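Sts-2 protein (Mus musculus, PDB 3D6A) interferes with CBL-mediated down-regulation of receptor tyrosine kinases and may inhibit dynamin-dependent endocytosis, this piece being its C-terminal histidine phosphatase domain. Local coordinates at residues 14-19 with 229-234. Sequence-based numbering, arbitrary orientation.
Sequences VIRHGE and RKIPSL. Unlike the reference sequence in segment 14-19: Ile15 (reference Val). With W (tungsten ion), chain J.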
ATOM      1  N   VAL A  14      20.162  -4.965  -4.722  1.00 25.45           N
ATOM      2  CA  VAL A  14      20.169  -3.881  -3.750  1.00 25.48           C
ATOM      3  C   VAL A  14      18.772  -3.261  -3.759  1.00 25.20           C
ATOM      4  O   VAL A  14      18.267  -2.878  -4.810  1.00 25.52           O
ATOM      5  CB  VAL A  14      21.221  -2.797  -4.087  1.00 25.35           C
ATOM      6  CG1 VAL A  14      21.392  -1.825  -2.892  1.00 24.81           C
ATOM      7  CG2 VAL A  14      22.542  -3.437  -4.453  1.00 26.95           C
ATOM      8  N   ILE A  15      18.177  -3.158  -2.578  1.00 25.38           N
ATOM      9  CA  ILE A  15      16.793  -2.712  -2.391  1.00 24.93           C
ATOM     10  C   ILE A  15      16.707  -1.538  -1.386  1.00 25.00           C
ATOM     11  O   ILE A  15      17.189  -1.647  -0.260  1.00 25.27           O
ATOM     12  CB  ILE A  15      15.936  -3.906  -1.864  1.00 24.46           C
ATOM     13  CG1 ILE A  15      16.141  -5.145  -2.752  1.00 24.03           C
ATOM     14  CG2 ILE A  15      14.460  -3.518  -1.770  1.00 24.17           C
ATOM     15  CD1 ILE A  15      15.399  -6.393  -2.303  1.00 24.16           C
ATOM     16  N   ARG A  16      16.084  -0.426  -1.782  1.00 25.35           N
ATOM     17  CA  ARG A  16      15.793   0.672  -0.846  1.00 24.05           C
ATOM     18  C   ARG A  16      14.631   0.236   0.035  1.00 24.47           C
ATOM     19  O   ARG A  16      13.725  -0.487  -0.407  1.00 24.72           O
ATOM     20  CB  ARG A  16      15.422   1.979  -1.572  1.00 24.64           C
ATOM     21  CG  ARG A  16      15.212   3.203  -0.593  1.00 22.59           C
ATOM     22  CD  ARG A  16      14.498   4.390  -1.243  1.00 23.99           C
ATOM     23  NE  ARG A  16      14.346   5.481  -0.279  1.00 26.15           N
ATOM     24  CZ  ARG A  16      13.540   6.528  -0.395  1.00 26.59           C
ATOM     25  NH1 ARG A  16      12.765   6.684  -1.469  1.00 22.58           N
ATOM     26  NH2 ARG A  16      13.515   7.434   0.594  1.00 26.74           N
ATOM     27  N   HIS A  17      14.673   0.678   1.287  1.00 24.08           N
ATOM     28  CA  HIS A  17      13.621   0.424   2.273  1.00 22.71           C
ATOM     29  C   HIS A  17      12.280   1.014   1.828  1.00 22.80           C
ATOM     30  O   HIS A  17      12.232   1.959   0.994  1.00 22.47           O
ATOM     31  CB  HIS A  17      14.020   1.067   3.604  1.00 22.24           C
ATOM     32  CG  HIS A  17      14.233   2.548   3.520  1.00 19.91           C
ATOM     33  ND1 HIS A  17      13.190   3.448   3.468  1.00 18.83           N
ATOM     34  CD2 HIS A  17      15.370   3.286   3.548  1.00 18.53           C
ATOM     35  CE1 HIS A  17      13.678   4.676   3.407  1.00 21.45           C
ATOM     36  NE2 HIS A  17      15.002   4.606   3.454  1.00 19.09           N
ATOM     37  N   GLY A  18      11.202   0.497   2.424  1.00 21.59           N
ATOM     38  CA  GLY A  18       9.855   1.003   2.167  1.00 21.14           C
ATOM     39  C   GLY A  18       9.615   2.351   2.812  1.00 21.37           C
ATOM     40  O   GLY A  18      10.476   2.871   3.518  1.00 21.35           O
ATOM     41  N   GLU A  19       8.444   2.920   2.535  1.00 21.99           N
ATOM     42  CA  GLU A  19       8.050   4.226   3.018  1.00 22.29           C
ATOM     43  C   GLU A  19       8.178   4.264   4.542  1.00 22.06           C
ATOM     44  O   GLU A  19       7.661   3.385   5.230  1.00 20.42           O
ATOM     45  CB  GLU A  19       6.590   4.513   2.602  1.00 22.67           C
ATOM     46  CG  GLU A  19       6.103   5.907   2.958  1.00 23.49           C
ATOM     47  CD  GLU A  19       4.619   6.094   2.727  1.00 24.79           C
ATOM     48  OE1 GLU A  19       3.803   5.552   3.523  1.00 24.60           O
ATOM     49  OE2 GLU A  19       4.266   6.800   1.755  1.00 22.43           O
ATOM     50  N   ARG A 229      18.050  10.981  -4.729  1.00 38.65           N
ATOM     51  CA  ARG A 229      16.754  11.618  -4.654  1.00 38.53           C
ATOM     52  C   ARG A 229      15.742  10.875  -5.545  1.00 37.48           C
ATOM     53  O   ARG A 229      14.543  11.025  -5.385  1.00 37.53           O
ATOM     54  CB  ARG A 229      16.913  13.085  -5.107  1.00 38.96           C
ATOM     55  CG  ARG A 229      15.691  13.937  -4.980  1.00 41.14           C
ATOM     56  CD  ARG A 229      16.012  15.428  -5.106  1.00 43.60           C
ATOM     57  NE  ARG A 229      16.333  15.880  -6.463  1.00 44.77           N
ATOM     58  CZ  ARG A 229      15.438  16.170  -7.409  1.00 46.31           C
ATOM     59  NH1 ARG A 229      14.136  16.040  -7.180  1.00 47.10           N
ATOM     60  NH2 ARG A 229      15.854  16.593  -8.601  1.00 47.83           N
ATOM     61  N   LYS A 230      16.244  10.062  -6.468  1.00 36.68           N
ATOM     62  CA  LYS A 230      15.448   9.520  -7.571  1.00 35.88           C
ATOM     63  C   LYS A 230      14.947   8.094  -7.373  1.00 34.78           C
ATOM     64  O   LYS A 230      14.259   7.543  -8.260  1.00 35.17           O
ATOM     65  CB  LYS A 230      16.285   9.533  -8.849  1.00 36.44           C
ATOM     66  CG  LYS A 230      16.746  10.905  -9.283  1.00 38.82           C
ATOM     67  CD  LYS A 230      15.572  11.771  -9.667  1.00 42.08           C
ATOM     68  CE  LYS A 230      15.973  13.230  -9.588  1.00 45.92           C
ATOM     69  NZ  LYS A 230      15.016  14.048 -10.360  1.00 47.16           N
ATOM     70  N   ILE A 231      15.330   7.480  -6.257  1.00 31.79           N
ATOM     71  CA  ILE A 231      15.020   6.087  -6.025  1.00 30.03           C
ATOM     72  C   ILE A 231      13.743   5.964  -5.182  1.00 29.07           C
ATOM     73  O   ILE A 231      13.682   6.481  -4.060  1.00 28.34           O
ATOM     74  CB  ILE A 231      16.236   5.345  -5.397  1.00 30.32           C
ATOM     75  CG1 ILE A 231      17.448   5.496  -6.343  1.00 30.23           C
ATOM     76  CG2 ILE A 231      15.894   3.861  -5.154  1.00 28.40           C
ATOM     77  CD1 ILE A 231      18.745   5.404  -5.695  1.00 32.97           C
ATOM     78  N   PRO A 232      12.718   5.285  -5.731  1.00 28.00           N
ATOM     79  CA  PRO A 232      11.465   5.106  -5.022  1.00 27.33           C
ATOM     80  C   PRO A 232      11.614   4.078  -3.903  1.00 26.54           C
ATOM     81  O   PRO A 232      12.612   3.357  -3.856  1.00 25.56           O
ATOM     82  CB  PRO A 232      10.525   4.573  -6.110  1.00 27.02           C
ATOM     83  CG  PRO A 232      11.411   3.759  -6.961  1.00 28.24           C
ATOM     84  CD  PRO A 232      12.688   4.606  -7.039  1.00 27.99           C
ATOM     85  N   SER A 233      10.628   4.038  -3.009  1.00 26.23           N
ATOM     86  CA  SER A 233      10.529   3.019  -1.973  1.00 25.93           C
ATOM     87  C   SER A 233      10.605   1.662  -2.634  1.00 26.24           C
ATOM     88  O   SER A 233       9.944   1.438  -3.652  1.00 26.77           O
ATOM     89  CB  SER A 233       9.199   3.153  -1.229  1.00 25.78           C
ATOM     90  OG  SER A 233       9.164   4.364  -0.504  1.00 24.75           O
ATOM     91  N   LEU A 234      11.418   0.770  -2.064  1.00 26.04           N
ATOM     92  CA  LEU A 234      11.671  -0.556  -2.640  1.00 25.12           C
ATOM     93  C   LEU A 234      12.287  -0.505  -4.028  1.00 25.13           C
ATOM     94  O   LEU A 234      12.255  -1.494  -4.742  1.00 25.52           O
ATOM     95  CB  LEU A 234      10.400  -1.444  -2.637  1.00 25.19           C
ATOM     96  CG  LEU A 234      10.049  -2.315  -1.424  1.00 25.08           C
ATOM     97  CD1 LEU A 234      11.074  -3.459  -1.226  1.00 23.33           C
ATOM     98  CD2 LEU A 234       9.854  -1.498  -0.139  1.00 18.68           C
TER
HETATM   99  W     W J 624      16.399   6.638   2.895  1.00 28.63           W
HETATM  100  O   HOH W   1      14.834   7.921   3.027  1.00 25.35           O
HETATM  101  O   HOH W   2      16.580   5.616   1.163  1.00 25.25           O
HETATM  102  O   HOH W   3      11.239   4.628   0.872  1.00 28.12           O
HETATM  103  O   HOH W   4      16.757   5.614   4.598  1.00 26.89           O
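The RHG signature of the histidine phosphatase superfamily, at the C-terminal end of strand 11-16, lies against the loop leading into strand 236-241 through Arg16, His17 and Gly18. With CG anti to the backbone N (chi1 -176°) and the chain extended to NE, Arg16 reaches across the loop, where NH1 makes a weak, bent bond of 2.8 Å to Ile231 O while CD packs on Pro232 O. Arginine suits this place because its other nitrogens remain for the anion site: NE and NH2 each donate to an oxygen, modelled as water, on the tungsten, consistent with a phosphate mimic. His17 binds that tungsten through NE2 at 2.5 Å; in this superfamily the RHG histidine is phosphorylated during catalysis. His17 ND1 donates almost straight (177°), in the ring plane, to Gly18 O at 2.8 Å, which with the metal bond at NE2 helps fix the ring's rotation. A leucine in place of Arg16 would probably leave Ile231 O and two tungsten-bound oxygens without their N-H partners. Gly18 fits because Leu234 CD2 presses to 3.4 Å from its CA, and a CB would be crowded there. Leu234 CD1 meets Ile15 CG2, a tight apolar pair beside Ile107 of helix 98-111.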